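Local coordinates for protein leucyl-trna synthetase (Plasmodium falciparum, PDB 5FOD) that probably charges tRNA(Leu) with leucine and, through the editing domain that makes up this construct, hydrolyses wrongly charged tRNA, at residues L10-V15 and G120-N125; Y159-A162 and I166-L169. The protein carries 1 engineered substitution. One frame throughout, in Å; residues are numbered along the deposited sequence.

Contact 1: residues L10-V15 and G120-N125; sequences LIKIFV and GFDKQN
Lys12 and Asp122 form a salt bridge that pins a loop to a strand of the mixed beta sheet in the editing domain of this class I synthetase. Lys12 belongs to strand 7-15, while Asp122 lies in the loop that follows strand 114-120. The backbones stay well apart, with 9.5 Å between Lys12 CA and Asp122 CA, and the side chains, crossing at about a right angle, close the gap. Lysine suits this buried place because its chain, extended beyond CG, spans the gap, and its aliphatic part packs on Ile90 and Phe338 while only the ammonium end needs polar partners. Asp122 turns its carboxylate to meet that end, with CG anti to its own N (chi1 -161°).

Lys12 NZ approaches Asp122 OD1 to 2.8 Å; the charge pair is close, but as a hydrogen bond it is weak. The carboxylate engages through one oxygen, since Asp122 OD2 remains 3.7 Å from Lys12 NZ. The same ammonium also donates to the main chain of Asp122, so one residue supplies both a charged and a neutral acceptor. A further bond to Leu335 O adds a third acceptor for Lys12 NZ, and Asn149 ND2 donates to Asp122 OD1, probably steadying the carboxylate. Such a set of acceptors should favour the charged form of the lysine. The main-chain bond, from Lys12 NZ to Asp122 O, measures 3.1 Å and reaches a lone pair in the carbonyl plane, with a C=O...N angle of 126°.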
loop_
_atom_site.group_PDB
_atom_site.type_symbol
_atom_site.label_atom_id
_atom_site.label_comp_id
_atom_site.label_asym_id
_atom_site.label_seq_id
_atom_site.Cartn_x
_atom_site.Cartn_y
_atom_site.Cartn_z
ATOM N N LEU A 10 5.788 -4.890 5.212
ATOM C CA LEU A 10 5.197 -3.660 4.755
ATOM C C LEU A 10 6.206 -2.941 3.888
ATOM O O LEU A 10 7.395 -2.853 4.251
ATOM C CB LEU A 10 4.763 -2.782 5.932
ATOM C CG LEU A 10 3.768 -3.477 6.869
ATOM C CD1 LEU A 10 3.292 -2.389 7.840
ATOM C CD2 LEU A 10 2.562 -4.167 6.175
ATOM N N ILE A 11 5.756 -2.405 2.769
ATOM C CA ILE A 11 6.658 -1.677 1.876
ATOM C C ILE A 11 6.205 -0.266 1.850
ATOM O O ILE A 11 5.026 -0.009 1.731
ATOM C CB ILE A 11 6.736 -2.276 0.471
ATOM C CG1 ILE A 11 7.243 -3.718 0.548
ATOM C CG2 ILE A 11 7.802 -1.511 -0.328
ATOM C CD1 ILE A 11 7.015 -4.519 -0.701
ATOM N N LYS A 12 7.163 0.665 2.036
ATOM C CA LYS A 12 6.872 2.090 1.900
ATOM C C LYS A 12 6.561 2.461 0.458
ATOM O O LYS A 12 7.428 2.499 -0.437
ATOM C CB LYS A 12 8.005 2.960 2.490
ATOM C CG LYS A 12 8.196 2.743 3.986
ATOM C CD LYS A 12 9.413 3.511 4.479
ATOM C CE LYS A 12 9.637 3.268 5.937
ATOM N NZ LYS A 12 10.886 3.962 6.323
ATOM N N ILE A 13 5.312 2.802 0.212
ATOM C CA ILE A 13 4.891 3.262 -1.099
ATOM C C ILE A 13 4.675 4.731 -1.067
ATOM O O ILE A 13 3.644 5.242 -0.550
ATOM C CB ILE A 13 3.628 2.508 -1.590
ATOM C CG1 ILE A 13 3.855 0.990 -1.595
ATOM C CG2 ILE A 13 3.273 2.921 -2.980
ATOM C CD1 ILE A 13 2.615 0.152 -1.985
ATOM N N PHE A 14 5.651 5.450 -1.617
ATOM C CA PHE A 14 5.681 6.925 -1.572
ATOM C C PHE A 14 4.768 7.487 -2.636
ATOM O O PHE A 14 4.725 6.966 -3.747
ATOM C CB PHE A 14 7.101 7.461 -1.866
ATOM C CG PHE A 14 8.113 7.089 -0.833
ATOM C CD1 PHE A 14 8.326 7.900 0.235
ATOM C CD2 PHE A 14 8.831 5.939 -0.945
ATOM C CE1 PHE A 14 9.221 7.542 1.229
ATOM C CE2 PHE A 14 9.721 5.548 0.038
ATOM C CZ PHE A 14 9.920 6.353 1.133
ATOM N N VAL A 15 4.102 8.598 -2.326
ATOM C CA VAL A 15 3.290 9.346 -3.292
ATOM C C VAL A 15 4.238 10.240 -4.108
ATOM O O VAL A 15 5.065 10.916 -3.537
ATOM C CB VAL A 15 2.253 10.229 -2.558
ATOM C CG1 VAL A 15 1.538 11.214 -3.483
ATOM C CG2 VAL A 15 1.218 9.352 -1.872
ATOM N N GLY A 120 3.905 8.870 11.673
ATOM C CA GLY A 120 4.698 7.749 12.177
ATOM C C GLY A 120 6.180 7.953 11.915
ATOM O O GLY A 120 6.620 8.937 11.278
ATOM N N PHE A 121 6.926 6.995 12.407
ATOM C CA PHE A 121 8.382 6.973 12.416
ATOM C C PHE A 121 8.873 6.188 11.235
ATOM O O PHE A 121 8.190 5.298 10.717
ATOM C CB PHE A 121 8.885 6.262 13.674
ATOM C CG PHE A 121 8.368 6.866 14.945
ATOM C CD1 PHE A 121 8.729 8.167 15.293
ATOM C CD2 PHE A 121 7.506 6.159 15.770
ATOM C CE1 PHE A 121 8.244 8.740 16.448
ATOM C CE2 PHE A 121 7.018 6.722 16.944
ATOM C CZ PHE A 121 7.400 8.010 17.282
ATOM N N ASP A 122 10.077 6.532 10.832
ATOM C CA ASP A 122 10.759 5.906 9.731
ATOM C C ASP A 122 11.365 4.580 10.120
ATOM O O ASP A 122 11.590 3.753 9.284
ATOM C CB ASP A 122 11.857 6.851 9.250
ATOM C CG ASP A 122 12.323 6.545 7.861
ATOM O OD1 ASP A 122 11.522 6.674 6.881
ATOM O OD2 ASP A 122 13.513 6.171 7.767
ATOM N N LYS A 123 11.604 4.401 11.412
ATOM C CA LYS A 123 12.276 3.252 11.972
ATOM C C LYS A 123 11.428 2.802 13.150
ATOM O O LYS A 123 10.988 3.644 13.921
ATOM C CB LYS A 123 13.655 3.726 12.436
ATOM C CG LYS A 123 14.726 2.675 12.516
ATOM C CD LYS A 123 16.110 3.252 12.247
ATOM C CE LYS A 123 16.418 4.412 13.161
ATOM N NZ LYS A 123 17.831 4.789 13.008
ATOM N N GLN A 124 11.141 1.499 13.229
ATOM C CA GLN A 124 10.352 0.886 14.302
ATOM C C GLN A 124 11.163 0.388 15.507
ATOM O O GLN A 124 12.388 0.521 15.523
ATOM C CB GLN A 124 9.497 -0.265 13.725
ATOM C CG GLN A 124 10.248 -1.548 13.376
ATOM C CD GLN A 124 9.328 -2.722 13.128
ATOM O OE1 GLN A 124 9.340 -3.297 12.044
ATOM N NE2 GLN A 124 8.533 -3.092 14.131
ATOM N N ASN A 125 10.450 -0.165 16.506
ATOM C CA ASN A 125 11.027 -0.754 17.767
ATOM C C ASN A 125 12.114 -1.795 17.554
ATOM O O ASN A 125 13.191 -1.698 18.148
ATOM C CB ASN A 125 9.929 -1.433 18.611
ATOM C CG ASN A 125 9.012 -0.446 19.298
ATOM O OD1 ASN A 125 9.246 0.764 19.264
ATOM N ND2 ASN A 125 7.948 -0.957 19.926
#

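Contact 2: residues Y159-A162 and I166-L169; sequences YNLA and IIPL
Leu161 and Ile166, five residues apart, join the last part of helix 158-163 to the segment that leaves it, in an arrangement consistent with a Schellman ending. Its polar element is a 6→1 backbone hydrogen bond: Ile166 N donates to Leu161 O over 3.1 Å, with an N-H...O angle of 153° and the donor tilted from the carbonyl plane. A second backbone contact is weaker in kind, a nearly straight CA-H...O approach of Ala162 CA to Ile167 O at 3.3 Å.

The remaining contacts are apolar. Leu161, Ile166 and Ile167 are buried, which suits their branched aliphatic side chains. Leu161 CD2 meets Ile166 CD1 at 3.5 Å, tighter than usual for two methyls, as the side chains cross obliquely. Ile167 sets CG1 between its own N and carbonyl carbon (chi1 73°), which lays CG1 alongside the helix, against Leu161 CB. Ile167 CG1 also comes within 3.5 Å of Ala162 N. Tyr340 and Cys153 pack on Leu161, while Tyr151 touches both isoleucines. The small Ala162 lets the departing chain pass close by, and Leu169 reaches back to it, bringing CD2 to 3.6 Å from Ala162 CB.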
loop_
_atom_site.group_PDB
_atom_site.type_symbol
_atom_site.label_atom_id
_atom_site.label_comp_id
_atom_site.label_asym_id
_atom_site.label_seq_id
_atom_site.Cartn_x
_atom_site.Cartn_y
_atom_site.Cartn_z
ATOM N N TYR A 159 -3.554 -0.124 15.649
ATOM C CA TYR A 159 -3.088 -0.542 16.995
ATOM C C TYR A 159 -1.931 -1.481 16.911
ATOM O O TYR A 159 -0.978 -1.327 17.637
ATOM C CB TYR A 159 -4.230 -1.145 17.796
ATOM C CG TYR A 159 -5.264 -0.154 18.235
ATOM C CD1 TYR A 159 -4.895 1.066 18.735
ATOM C CD2 TYR A 159 -6.625 -0.458 18.207
ATOM C CE1 TYR A 159 -5.820 1.977 19.170
ATOM C CE2 TYR A 159 -7.571 0.463 18.653
ATOM C CZ TYR A 159 -7.140 1.686 19.133
ATOM O OH TYR A 159 -7.989 2.656 19.593
ATOM N N ASN A 160 -1.959 -2.392 15.962
ATOM C CA ASN A 160 -0.786 -3.205 15.664
ATOM C C ASN A 160 0.432 -2.372 15.254
ATOM O O ASN A 160 1.551 -2.735 15.569
ATOM C CB ASN A 160 -1.138 -4.218 14.561
ATOM C CG ASN A 160 -2.272 -5.143 14.973
ATOM O OD1 ASN A 160 -3.416 -5.034 14.512
ATOM N ND2 ASN A 160 -1.969 -5.993 15.905
ATOM N N LEU A 161 0.206 -1.283 14.491
ATOM C CA LEU A 161 1.327 -0.426 14.112
ATOM C C LEU A 161 1.900 0.307 15.357
ATOM O O LEU A 161 3.097 0.344 15.520
ATOM C CB LEU A 161 0.966 0.570 13.040
ATOM C CG LEU A 161 0.694 0.014 11.641
ATOM C CD1 LEU A 161 0.173 1.170 10.823
ATOM C CD2 LEU A 161 1.923 -0.618 11.014
ATOM N N ALA A 162 1.030 0.841 16.210
ATOM C CA ALA A 162 1.448 1.457 17.487
ATOM C C ALA A 162 2.236 0.472 18.318
ATOM O O ALA A 162 3.372 0.732 18.697
ATOM C CB ALA A 162 0.259 1.943 18.266
ATOM N N ILE A 166 5.798 1.694 14.998
ATOM C CA ILE A 166 5.767 2.382 13.709
ATOM C C ILE A 166 4.978 3.686 13.825
ATOM O O ILE A 166 5.322 4.627 13.149
ATOM C CB ILE A 166 5.147 1.488 12.607
ATOM C CG1 ILE A 166 6.050 0.292 12.338
ATOM C CG2 ILE A 166 4.913 2.293 11.335
ATOM C CD1 ILE A 166 5.308 -0.906 11.762
ATOM N N ILE A 167 3.907 3.724 14.615
ATOM C CA ILE A 167 3.223 4.975 14.940
ATOM C C ILE A 167 3.164 5.176 16.475
ATOM O O ILE A 167 3.266 4.211 17.208
ATOM C CB ILE A 167 1.816 5.039 14.303
ATOM C CG1 ILE A 167 0.821 4.117 15.013
ATOM C CG2 ILE A 167 1.899 4.688 12.805
ATOM C CD1 ILE A 167 -0.560 4.168 14.426
ATOM N N PRO A 168 3.033 6.427 16.953
ATOM C CA PRO A 168 2.863 6.662 18.393
ATOM C C PRO A 168 1.385 6.690 18.782
ATOM O O PRO A 168 0.499 6.686 17.920
ATOM C CB PRO A 168 3.471 8.063 18.561
ATOM C CG PRO A 168 3.057 8.756 17.282
ATOM C CD PRO A 168 3.218 7.685 16.222
ATOM N N LEU A 169 1.124 6.736 20.077
ATOM C CA LEU A 169 -0.209 6.954 20.612
ATOM C C LEU A 169 -0.222 8.387 21.180
ATOM O O LEU A 169 0.817 8.838 21.689
ATOM C CB LEU A 169 -0.508 5.914 21.735
ATOM C CG LEU A 169 -0.420 4.409 21.451
ATOM C CD1 LEU A 169 -0.326 3.566 22.713
ATOM C CD2 LEU A 169 -1.620 3.921 20.665
#

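How the contacts relate
Contacts 1 and 2 follow one another along the chain, lie on the same side of its centre, and have their centres about 12 Å apart. Segment 120-125 ties the two together: Lys12 holds it from the strand 7-15 side, and segment 166-169 meets it through a probable hydrogen bond from Phe121 N to Ile166 O at 3.0 Å. Packing adds to this join, with Gln124 CB 3.8 Å from Ile166 CG1 and Phe121 CE2 4.0 Å from Pro168 CD. Leu10 CD1 also touches Leu161 CD2 at 3.9 Å, connecting strand and helix directly. Phe338, packed against Lys12, Gln124 and Ile166, is shared by both contacts.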